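Local coordinates for protein nucleoside diphosphate kinase (Encephalitozoon cuniculi, PDB 3MPD) that probably transfers the terminal phosphate of ATP to nucleoside diphosphates through a phosphohistidine intermediate, maintaining the supply of the other nucleoside triphosphates, at residues 13-16 with 17-20; 61-64 with 65-69; 83-86 with 87-91; 103-106 with 107-111. All blocks are in the same frame, centred on the assembly; numbering follows the deposited sequence. Where two conformers were deposited one is given.

Interaction 1 (13-16 with 17-20)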
loop_
_atom_site.group_PDB
_atom_site.type_symbol
_atom_site.label_atom_id
_atom_site.label_comp_id
_atom_site.label_asym_id
_atom_site.label_seq_id
_atom_site.Cartn_x
_atom_site.Cartn_y
_atom_site.Cartn_z
ATOM N N LYS A 13 2.557 10.976 -4.766
ATOM C CA LYS A 13 1.958 11.877 -5.775
ATOM C C LYS A 13 1.835 11.147 -7.109
ATOM O O LYS A 13 2.578 10.178 -7.347
ATOM C CB LYS A 13 2.816 13.155 -5.912
ATOM C CG LYS A 13 2.891 13.956 -4.600
ATOM C CD LYS A 13 3.396 15.381 -4.816
ATOM C CE LYS A 13 3.173 16.194 -3.534
ATOM N NZ LYS A 13 3.967 17.453 -3.630
ATOM N N PRO A 14 0.922 11.605 -7.988
ATOM C CA PRO A 14 0.533 10.818 -9.168
ATOM C C PRO A 14 1.697 10.393 -10.062
ATOM O O PRO A 14 1.705 9.280 -10.550
ATOM C CB PRO A 14 -0.399 11.783 -9.947
ATOM C CG PRO A 14 -0.944 12.702 -8.909
ATOM C CD PRO A 14 0.193 12.903 -7.932
ATOM N N ASP A 15 2.661 11.288 -10.287
ATOM C CA ASP A 15 3.795 10.972 -11.134
ATOM C C ASP A 15 4.746 9.913 -10.568
ATOM O O ASP A 15 5.346 9.153 -11.338
ATOM C CB ASP A 15 4.558 12.242 -11.535
ATOM C CG ASP A 15 3.709 13.165 -12.384
ATOM O OD1 ASP A 15 3.160 12.698 -13.408
ATOM O OD2 ASP A 15 3.562 14.345 -12.015
ATOM N N ALA A 16 4.840 9.843 -9.248
ATOM C CA ALA A 16 5.688 8.847 -8.612
ATOM C C ALA A 16 5.060 7.466 -8.752
ATOM O O ALA A 16 5.779 6.472 -8.869
ATOM C CB ALA A 16 5.931 9.193 -7.128
ATOM N N ILE A 17 3.727 7.399 -8.797
ATOM C CA ILE A 17 3.051 6.128 -9.092
ATOM C C ILE A 17 3.463 5.643 -10.489
ATOM O O ILE A 17 3.831 4.474 -10.691
ATOM C CB ILE A 17 1.482 6.285 -9.071
ATOM C CG1 ILE A 17 0.965 6.757 -7.697
ATOM C CG2 ILE A 17 0.816 4.987 -9.480
ATOM C CD1 ILE A 17 1.296 5.824 -6.563
ATOM N N LYS A 18 3.397 6.564 -11.448
ATOM C CA LYS A 18 3.725 6.275 -12.852
ATOM C C LYS A 18 5.200 5.925 -13.105
ATOM O O LYS A 18 5.514 5.168 -14.014
ATOM C CB LYS A 18 3.262 7.438 -13.741
ATOM C CG LYS A 18 1.703 7.673 -13.617
ATOM C CD LYS A 18 1.232 8.841 -14.470
ATOM C CE LYS A 18 -0.321 8.954 -14.507
ATOM N NZ LYS A 18 -0.663 10.195 -15.335
ATOM N N ARG A 19 6.090 6.481 -12.300
ATOM C CA ARG A 19 7.507 6.078 -12.286
ATOM C C ARG A 19 7.779 4.771 -11.537
ATOM O O ARG A 19 8.948 4.317 -11.436
ATOM C CB ARG A 19 8.352 7.201 -11.672
ATOM C CG ARG A 19 8.278 8.512 -12.525
ATOM C CD ARG A 19 9.033 9.646 -11.863
ATOM N NE ARG A 19 10.478 9.386 -11.680
ATOM C CZ ARG A 19 11.280 10.180 -10.966
ATOM N NH1 ARG A 19 10.782 11.272 -10.366
ATOM N NH2 ARG A 19 12.581 9.914 -10.859
ATOM N N ARG A 20 6.728 4.192 -10.955
ATOM C CA ARG A 20 6.832 2.898 -10.277
ATOM C C ARG A 20 7.788 2.968 -9.098
ATOM O O ARG A 20 8.656 2.073 -8.903
ATOM C CB ARG A 20 7.206 1.777 -11.271
ATOM C CG ARG A 20 6.010 1.465 -12.248
ATOM C CD ARG A 20 6.305 0.283 -13.172
ATOM N NE ARG A 20 5.188 0.029 -14.076
ATOM C CZ ARG A 20 4.168 -0.801 -13.846
ATOM N NH1 ARG A 20 4.092 -1.522 -12.726
ATOM N NH2 ARG A 20 3.216 -0.922 -14.769
HETATM O O HOH W 1 0.508 12.045 -13.616
#

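Interaction 2 (61-64 with 65-69)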
loop_
_atom_site.group_PDB
_atom_site.type_symbol
_atom_site.label_atom_id
_atom_site.label_comp_id
_atom_site.label_asym_id
_atom_site.label_seq_id
_atom_site.Cartn_x
_atom_site.Cartn_y
_atom_site.Cartn_z
ATOM N N PHE A 61 0.578 30.485 -8.758
ATOM C CA PHE A 61 0.452 29.174 -9.407
ATOM C C PHE A 61 -0.275 28.102 -8.573
ATOM O O PHE A 61 -0.103 26.913 -8.817
ATOM C CB PHE A 61 1.831 28.657 -9.893
ATOM C CG PHE A 61 2.550 29.647 -10.795
ATOM C CD1 PHE A 61 2.191 29.775 -12.138
ATOM C CD2 PHE A 61 3.540 30.483 -10.286
ATOM C CE1 PHE A 61 2.834 30.702 -12.981
ATOM C CE2 PHE A 61 4.186 31.426 -11.110
ATOM C CZ PHE A 61 3.831 31.531 -12.462
ATOM N N PHE A 62 -1.110 28.537 -7.631
ATOM C CA PHE A 62 -1.934 27.628 -6.824
ATOM C C PHE A 62 -2.764 26.662 -7.689
ATOM O O PHE A 62 -2.787 25.458 -7.457
ATOM C CB PHE A 62 -2.856 28.442 -5.894
ATOM C CG PHE A 62 -3.826 27.593 -5.090
ATOM C CD1 PHE A 62 -3.359 26.703 -4.129
ATOM C CD2 PHE A 62 -5.204 27.725 -5.276
ATOM C CE1 PHE A 62 -4.258 25.926 -3.369
ATOM C CE2 PHE A 62 -6.113 26.946 -4.531
ATOM C CZ PHE A 62 -5.632 26.045 -3.580
ATOM N N SER A 63 -3.462 27.213 -8.676
ATOM C CA SER A 63 -4.231 26.415 -9.623
ATOM C C SER A 63 -3.395 25.299 -10.319
ATOM O O SER A 63 -3.815 24.137 -10.374
ATOM C CB SER A 63 -4.882 27.344 -10.644
ATOM O OG SER A 63 -5.670 26.592 -11.539
ATOM N N GLU A 64 -2.226 25.662 -10.847
ATOM C CA GLU A 64 -1.317 24.699 -11.455
ATOM C C GLU A 64 -0.904 23.624 -10.427
ATOM O O GLU A 64 -0.936 22.458 -10.759
ATOM C CB GLU A 64 -0.079 25.382 -12.047
ATOM C CG GLU A 64 -0.295 26.178 -13.358
ATOM C CD GLU A 64 -0.934 27.560 -13.168
ATOM O OE1 GLU A 64 -1.298 27.938 -12.031
ATOM O OE2 GLU A 64 -1.076 28.281 -14.183
ATOM N N MET A 65 -0.561 24.016 -9.190
ATOM C CA MET A 65 -0.158 23.044 -8.149
ATOM C C MET A 65 -1.310 22.055 -7.896
ATOM O O MET A 65 -1.089 20.857 -7.778
ATOM C CB MET A 65 0.271 23.724 -6.825
ATOM C CG MET A 65 1.416 24.752 -6.932
ATOM S SD MET A 65 2.248 25.273 -5.368
ATOM C CE MET A 65 1.287 26.666 -4.749
ATOM N N VAL A 66 -2.540 22.554 -7.833
ATOM C CA VAL A 66 -3.703 21.670 -7.672
ATOM C C VAL A 66 -3.885 20.739 -8.897
ATOM O O VAL A 66 -4.145 19.529 -8.753
ATOM C CB VAL A 66 -5.002 22.477 -7.362
ATOM C CG1 VAL A 66 -6.250 21.582 -7.434
ATOM C CG2 VAL A 66 -4.884 23.164 -6.011
ATOM N N GLU A 67 -3.734 21.308 -10.089
ATOM C CA GLU A 67 -3.900 20.576 -11.345
ATOM C C GLU A 67 -2.936 19.407 -11.431
ATOM O O GLU A 67 -3.334 18.310 -11.831
ATOM C CB GLU A 67 -3.646 21.507 -12.524
ATOM C CG GLU A 67 -4.717 21.488 -13.616
ATOM C CD GLU A 67 -5.969 22.279 -13.229
ATOM O OE1 GLU A 67 -6.185 23.406 -13.760
ATOM O OE2 GLU A 67 -6.736 21.763 -12.380
ATOM N N ASP A 68 -1.679 19.656 -11.057
ATOM C CA ASP A 68 -0.639 18.632 -11.012
ATOM C C ASP A 68 -1.035 17.450 -10.121
ATOM O O ASP A 68 -0.662 16.301 -10.401
ATOM C CB ASP A 68 0.696 19.212 -10.503
ATOM C CG ASP A 68 1.424 20.081 -11.548
ATOM O OD1 ASP A 68 1.116 19.998 -12.769
ATOM O OD2 ASP A 68 2.325 20.855 -11.131
ATOM N N MET A 69 -1.766 17.724 -9.042
ATOM C CA MET A 69 -2.145 16.662 -8.112
ATOM C C MET A 69 -3.381 15.919 -8.619
ATOM O O MET A 69 -3.753 14.900 -8.056
ATOM C CB MET A 69 -2.354 17.202 -6.693
ATOM C CG MET A 69 -1.050 17.461 -5.947
ATOM S SD MET A 69 -0.182 15.915 -5.625
ATOM C CE MET A 69 -1.275 15.170 -4.429
#

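Interaction 3 (83-86 with 87-91)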
loop_
_atom_site.group_PDB
_atom_site.type_symbol
_atom_site.label_atom_id
_atom_site.label_comp_id
_atom_site.label_asym_id
_atom_site.label_seq_id
_atom_site.Cartn_x
_atom_site.Cartn_y
_atom_site.Cartn_z
ATOM N N ASP A 83 7.290 10.000 17.281
ATOM C CA ASP A 83 7.775 11.092 16.418
ATOM C C ASP A 83 7.483 10.869 14.918
ATOM O O ASP A 83 8.274 11.313 14.079
ATOM C CB ASP A 83 9.305 11.351 16.578
ATOM C CG ASP A 83 9.751 11.533 18.018
ATOM O OD1 ASP A 83 9.425 12.558 18.651
ATOM O OD2 ASP A 83 10.494 10.654 18.519
ATOM N N ALA A 84 6.361 10.237 14.575
ATOM C CA ALA A 84 6.066 9.898 13.169
ATOM C C ALA A 84 6.145 11.085 12.233
ATOM O O ALA A 84 6.603 10.950 11.092
ATOM C CB ALA A 84 4.705 9.246 13.026
ATOM N N VAL A 85 5.677 12.252 12.681
ATOM C CA VAL A 85 5.627 13.394 11.754
ATOM C C VAL A 85 7.006 13.902 11.369
ATOM O O VAL A 85 7.308 14.086 10.185
ATOM C CB VAL A 85 4.761 14.581 12.291
ATOM C CG1 VAL A 85 4.884 15.802 11.362
ATOM C CG2 VAL A 85 3.294 14.161 12.394
ATOM N N SER A 86 7.822 14.194 12.371
ATOM C CA SER A 86 9.196 14.646 12.161
ATOM C C SER A 86 10.001 13.569 11.429
ATOM O O SER A 86 10.788 13.857 10.535
ATOM C CB SER A 86 9.831 14.966 13.515
ATOM O OG SER A 86 11.079 15.592 13.346
ATOM N N ILE A 87 9.788 12.310 11.803
ATOM C CA ILE A 87 10.506 11.199 11.133
ATOM C C ILE A 87 10.149 11.202 9.642
ATOM O O ILE A 87 11.033 11.192 8.784
ATOM C CB ILE A 87 10.260 9.804 11.785
ATOM C CG1 ILE A 87 11.077 9.664 13.093
ATOM C CG2 ILE A 87 10.626 8.667 10.764
ATOM C CD1 ILE A 87 10.725 8.377 13.948
ATOM N N GLY A 88 8.861 11.265 9.315
ATOM C CA GLY A 88 8.479 11.299 7.881
ATOM C C GLY A 88 9.080 12.477 7.104
ATOM O O GLY A 88 9.594 12.300 6.004
ATOM N N ARG A 89 9.017 13.685 7.670
ATOM C CA ARG A 89 9.603 14.872 7.027
ATOM C C ARG A 89 11.102 14.649 6.736
ATOM O O ARG A 89 11.610 15.044 5.671
ATOM C CB ARG A 89 9.465 16.091 7.910
ATOM C CG ARG A 89 8.030 16.670 7.980
ATOM C CD ARG A 89 7.910 17.729 9.099
ATOM N NE ARG A 89 8.777 18.906 8.922
ATOM C CZ ARG A 89 8.589 19.874 8.017
ATOM N NH1 ARG A 89 7.578 19.816 7.147
ATOM N NH2 ARG A 89 9.430 20.898 7.961
ATOM N N LYS A 90 11.805 14.040 7.691
ATOM C CA LYS A 90 13.251 13.804 7.499
ATOM C C LYS A 90 13.520 12.775 6.393
ATOM O O LYS A 90 14.465 12.930 5.608
ATOM C CB LYS A 90 13.918 13.344 8.789
ATOM C CG LYS A 90 15.424 13.111 8.644
ATOM C CD LYS A 90 16.118 13.449 9.931
ATOM C CE LYS A 90 17.621 13.624 9.680
ATOM N NZ LYS A 90 18.388 13.774 10.930
ATOM N N LEU A 91 12.720 11.721 6.345
ATOM C CA LEU A 91 12.880 10.715 5.279
ATOM C C LEU A 91 12.590 11.275 3.865
ATOM O O LEU A 91 13.165 10.805 2.855
ATOM C CB LEU A 91 11.932 9.562 5.521
ATOM C CG LEU A 91 12.104 8.654 6.746
ATOM C CD1 LEU A 91 10.918 7.649 6.750
ATOM C CD2 LEU A 91 13.428 7.912 6.732
#

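Interaction 4 (103-106 with 107-111)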
loop_
_atom_site.group_PDB
_atom_site.type_symbol
_atom_site.label_atom_id
_atom_site.label_comp_id
_atom_site.label_asym_id
_atom_site.label_seq_id
_atom_site.Cartn_x
_atom_site.Cartn_y
_atom_site.Cartn_z
ATOM N N GLY A 103 20.022 10.517 -0.262
ATOM C CA GLY A 103 19.550 9.536 0.722
ATOM C C GLY A 103 18.098 9.784 1.132
ATOM O O GLY A 103 17.458 8.876 1.638
ATOM N N THR A 104 17.561 10.995 0.914
ATOM C CA THR A 104 16.110 11.235 1.129
ATOM C C THR A 104 15.338 10.828 -0.119
ATOM O O THR A 104 15.909 10.686 -1.198
ATOM C CB THR A 104 15.776 12.737 1.451
ATOM O OG1 THR A 104 16.124 13.585 0.345
ATOM C CG2 THR A 104 16.513 13.229 2.734
ATOM N N ILE A 105 14.032 10.662 0.013
ATOM C CA ILE A 105 13.179 10.346 -1.107
ATOM C C ILE A 105 13.295 11.389 -2.223
ATOM O O ILE A 105 13.488 11.038 -3.371
ATOM C CB ILE A 105 11.720 10.185 -0.633
ATOM C CG1 ILE A 105 11.615 8.888 0.195
ATOM C CG2 ILE A 105 10.785 10.088 -1.819
ATOM C CD1 ILE A 105 10.297 8.800 1.007
ATOM N N ARG A 106 13.174 12.666 -1.865
ATOM C CA ARG A 106 13.279 13.741 -2.872
ATOM C C ARG A 106 14.700 13.890 -3.393
ATOM O O ARG A 106 14.906 14.125 -4.578
ATOM C CB ARG A 106 12.762 15.077 -2.315
ATOM C CG ARG A 106 11.236 15.028 -2.117
ATOM C CD ARG A 106 10.689 16.235 -1.351
ATOM N NE ARG A 106 9.211 16.213 -1.310
ATOM C CZ ARG A 106 8.514 16.912 -0.424
ATOM N NH1 ARG A 106 9.146 17.654 0.471
ATOM N NH2 ARG A 106 7.192 16.869 -0.419
ATOM N N GLY A 107 15.684 13.745 -2.508
ATOM C CA GLY A 107 17.072 13.811 -2.962
ATOM C C GLY A 107 17.465 12.723 -3.968
ATOM O O GLY A 107 18.290 12.960 -4.859
ATOM N N ASP A 108 16.935 11.519 -3.778
ATOM C CA ASP A 108 17.318 10.359 -4.611
ATOM C C ASP A 108 16.505 10.246 -5.918
ATOM O O ASP A 108 17.018 9.767 -6.929
ATOM C CB ASP A 108 17.157 9.051 -3.819
ATOM C CG ASP A 108 18.202 8.899 -2.691
ATOM O OD1 ASP A 108 19.256 9.594 -2.681
ATOM O OD2 ASP A 108 17.956 8.076 -1.806
ATOM N N TYR A 109 15.255 10.691 -5.896
ATOM C CA TYR A 109 14.333 10.436 -7.041
ATOM C C TYR A 109 13.759 11.706 -7.645
ATOM O O TYR A 109 13.281 11.701 -8.774
ATOM C CB TYR A 109 13.147 9.533 -6.598
ATOM C CG TYR A 109 13.534 8.270 -5.838
ATOM C CD1 TYR A 109 14.434 7.369 -6.375
ATOM C CD2 TYR A 109 12.960 7.960 -4.605
ATOM C CE1 TYR A 109 14.839 6.205 -5.677
ATOM C CE2 TYR A 109 13.325 6.761 -3.896
ATOM C CZ TYR A 109 14.267 5.895 -4.453
ATOM O OH TYR A 109 14.674 4.741 -3.790
ATOM N N GLY A 110 13.760 12.790 -6.878
ATOM C CA GLY A 110 13.049 14.001 -7.289
ATOM C C GLY A 110 13.891 14.954 -8.116
ATOM O O GLY A 110 15.119 15.082 -7.919
ATOM N N VAL A 111 13.234 15.626 -9.052
ATOM C CA VAL A 111 13.911 16.687 -9.800
ATOM C C VAL A 111 13.279 18.081 -9.605
ATOM O O VAL A 111 13.996 19.074 -9.371
ATOM C CB VAL A 111 14.119 16.309 -11.303
ATOM C CG1 VAL A 111 14.691 17.506 -12.097
ATOM C CG2 VAL A 111 15.065 15.144 -11.418
#

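Interaction 1 (13-16 with 17-20)
A water sits over one face of the D15 carboxylate, well out of its plane, and links OD1 to K18 NZ: it donates to OD1 of D15 at 2.7 Å and accepts from NZ of K18 at 2.8 Å. The charges stay 5.0 Å apart (OD1 of D15 to NZ of K18), and OD2 of D15 has K115 in a long, weak ion pair. K18 gets there with CG beside its own backbone N (chi1 -59°) and an extended chain, CG passing 3.5 Å from P14 O.

The peptide carbonyl of D15 is the second flat group. R19 N meets its O at 2.9 Å, tilted 23° from the carbonyl plane, and R19 CG lies 3.2 Å from the same oxygen. The R19 guanidinium leads away from the turn, where NH2 bonds Y109 O. The bonds of I17 N to K13 O and P14 O, and of K18 N to P14 O, are weak.

A Schellman motif at R20 closes this short helix, and R20 forms a salt bridge with D146 of the second subunit. K13, at the N-cap position and by similarity an ATP-binding residue, bonds N116 through NZ. The bridging water probably eases the opposite charges of D15 and K18, while S71 O gives the ammonium a second acceptor.

Interaction 2 (61-64 with 65-69)
M65 folds back over F61 and F62 in the opening turns of helix 62-69, which packs against helix 46-52 in the helical hairpin of the NDP kinase fold. Its CB sits 3.6 Å from F62 O. CG lies beside the backbone N (chi1 -57°), which brings it to 3.2 Å from F61 O, the same oxygen that accepts the hydrogen bond of M65 N (3.0 Å). From CG the chain runs on nearly straight and then bends at the sulfur (chi3 -88°), returning the terminal CE alongside the backbone of F62, 4.0 Å from its CA. M65 also packs on M59 in the loop before the helix.

The main aromatic contact is one residue further on. V66 CG2 stands over one face of the F62 ring, 4.0 Å from the centroid and displaced toward the rim, a CH-pi contact. With CG anti to the backbone N (chi1 176°), the F62 ring leans along the helix to V66, while Y53 and L56 also touch it. V66 packs on L49 of helix 46-52, joining the two helices.

Four successive i to i+4 bonds hold the turns, M65 to F61, V66 to F62, E67 to S63 and D68 to E64. On the polar side, E67 bends at chi2, and its OE2 forms a salt bridge with R46. Its other oxygen, OE1, comes only to 3.9 Å from S63 OG.

Interaction 3 (83-86 with 87-91)
I87 and D83 lie one turn apart at the start of helix 84-92, with the isoleucine chain running back along the helix to its N-cap residue. I87 CG1 is placed beside the backbone N (chi1 -76°) and passes 3.4 Å from D83 O. Its tip, CD1, then reaches 4.2 Å from D83 CB, so the methyl end meets the base of the aspartate and not its carboxylate, which points elsewhere and makes no capping bond. The backbone does the joining here, with I87 N bonded to D83 O at 2.9 Å.

On another side of the helix, V85 and R89 repeat the spacing. R89 CG also sits beside its backbone N, 3.5 Å from V85 O. The next methylene, CD, comes to 4.2 Å from V85 CG1, a light touch between an aliphatic stem and a branched methyl. Just there the arginine chain bends (chi3 62°), taking the guanidinium off the helix. R89 is an ATP-binding residue by similarity, and its side chain lies about 7 Å from those of T95 and R106, consistent with a place in a phosphate-binding group of residues.

G88, lacking a side chain, adds its N-H to A84 O, and K90 N closes on S86 O. A84 and V85 lean on T8 of strand 7-12, I87 and L91 meet K32 and F29 of helix 22-32, and the backbone of L91 is hydrogen-bonded to I105 at the start of helix 105-109.

Interaction 4 (103-106 with 107-111)
An N-capped helix start, in the segment of NDP kinases called the Kpn loop, is built here by T104 and G107. T104 OG1, placed between its own backbone N and carbonyl carbon (chi1 63°), accepts from G107 N at 2.9 Å. The hydroxyl also bonds S101 O, so two partners fix its rotation. With no side chain at G107, OG1 can come within 3.4 Å of G107 CA.

D108 turns back across the same end. Its OD1 takes G103 N at 2.7 Å, the donor arriving 35° out of the carboxylate plane, while OD2 is held in a salt bridge by R28. D108 N bonds T104 O at 2.9 Å, so the D108 backbone N and its carboxylate both bind back to G103-T104.

The Y109 side chain crosses that of I105 obliquely, CD2 4.1 Å from I105 CG2, and Y109 N bonds I105 O. G110 N closes the last turn on R106 O.

R106 extends away with its guanidinium held by main-chain oxygens, NH2 to I118 O and NE to N116 O. It is an ATP-binding residue by similarity, so the capped turn probably presents an arginine to the nucleotide, as is typical of the Kpn loop in this family.

Along the chain the four contacts run in series, each centred on one short helix and its ends, and all belong to the one NDP kinase fold. Interactions 1 and 2 lie about 16 Å apart between centres and touch where P14 and K13 meet M69. Interactions 1 and 4, about 13 Å apart between centres, touch directly, as do interactions 3 and 4, about 15 Å apart between centres, whose helices 84-92 and 105-109 follow each other in the chain. Interaction 3 does not touch interactions 1 and 2, both across the chain's centre from it. Interactions 1, 3 and 4 contribute K13, R89 and R106, so the residue before helix 14-18, helix 84-92 and helix 105-109 together probably line the ATP site.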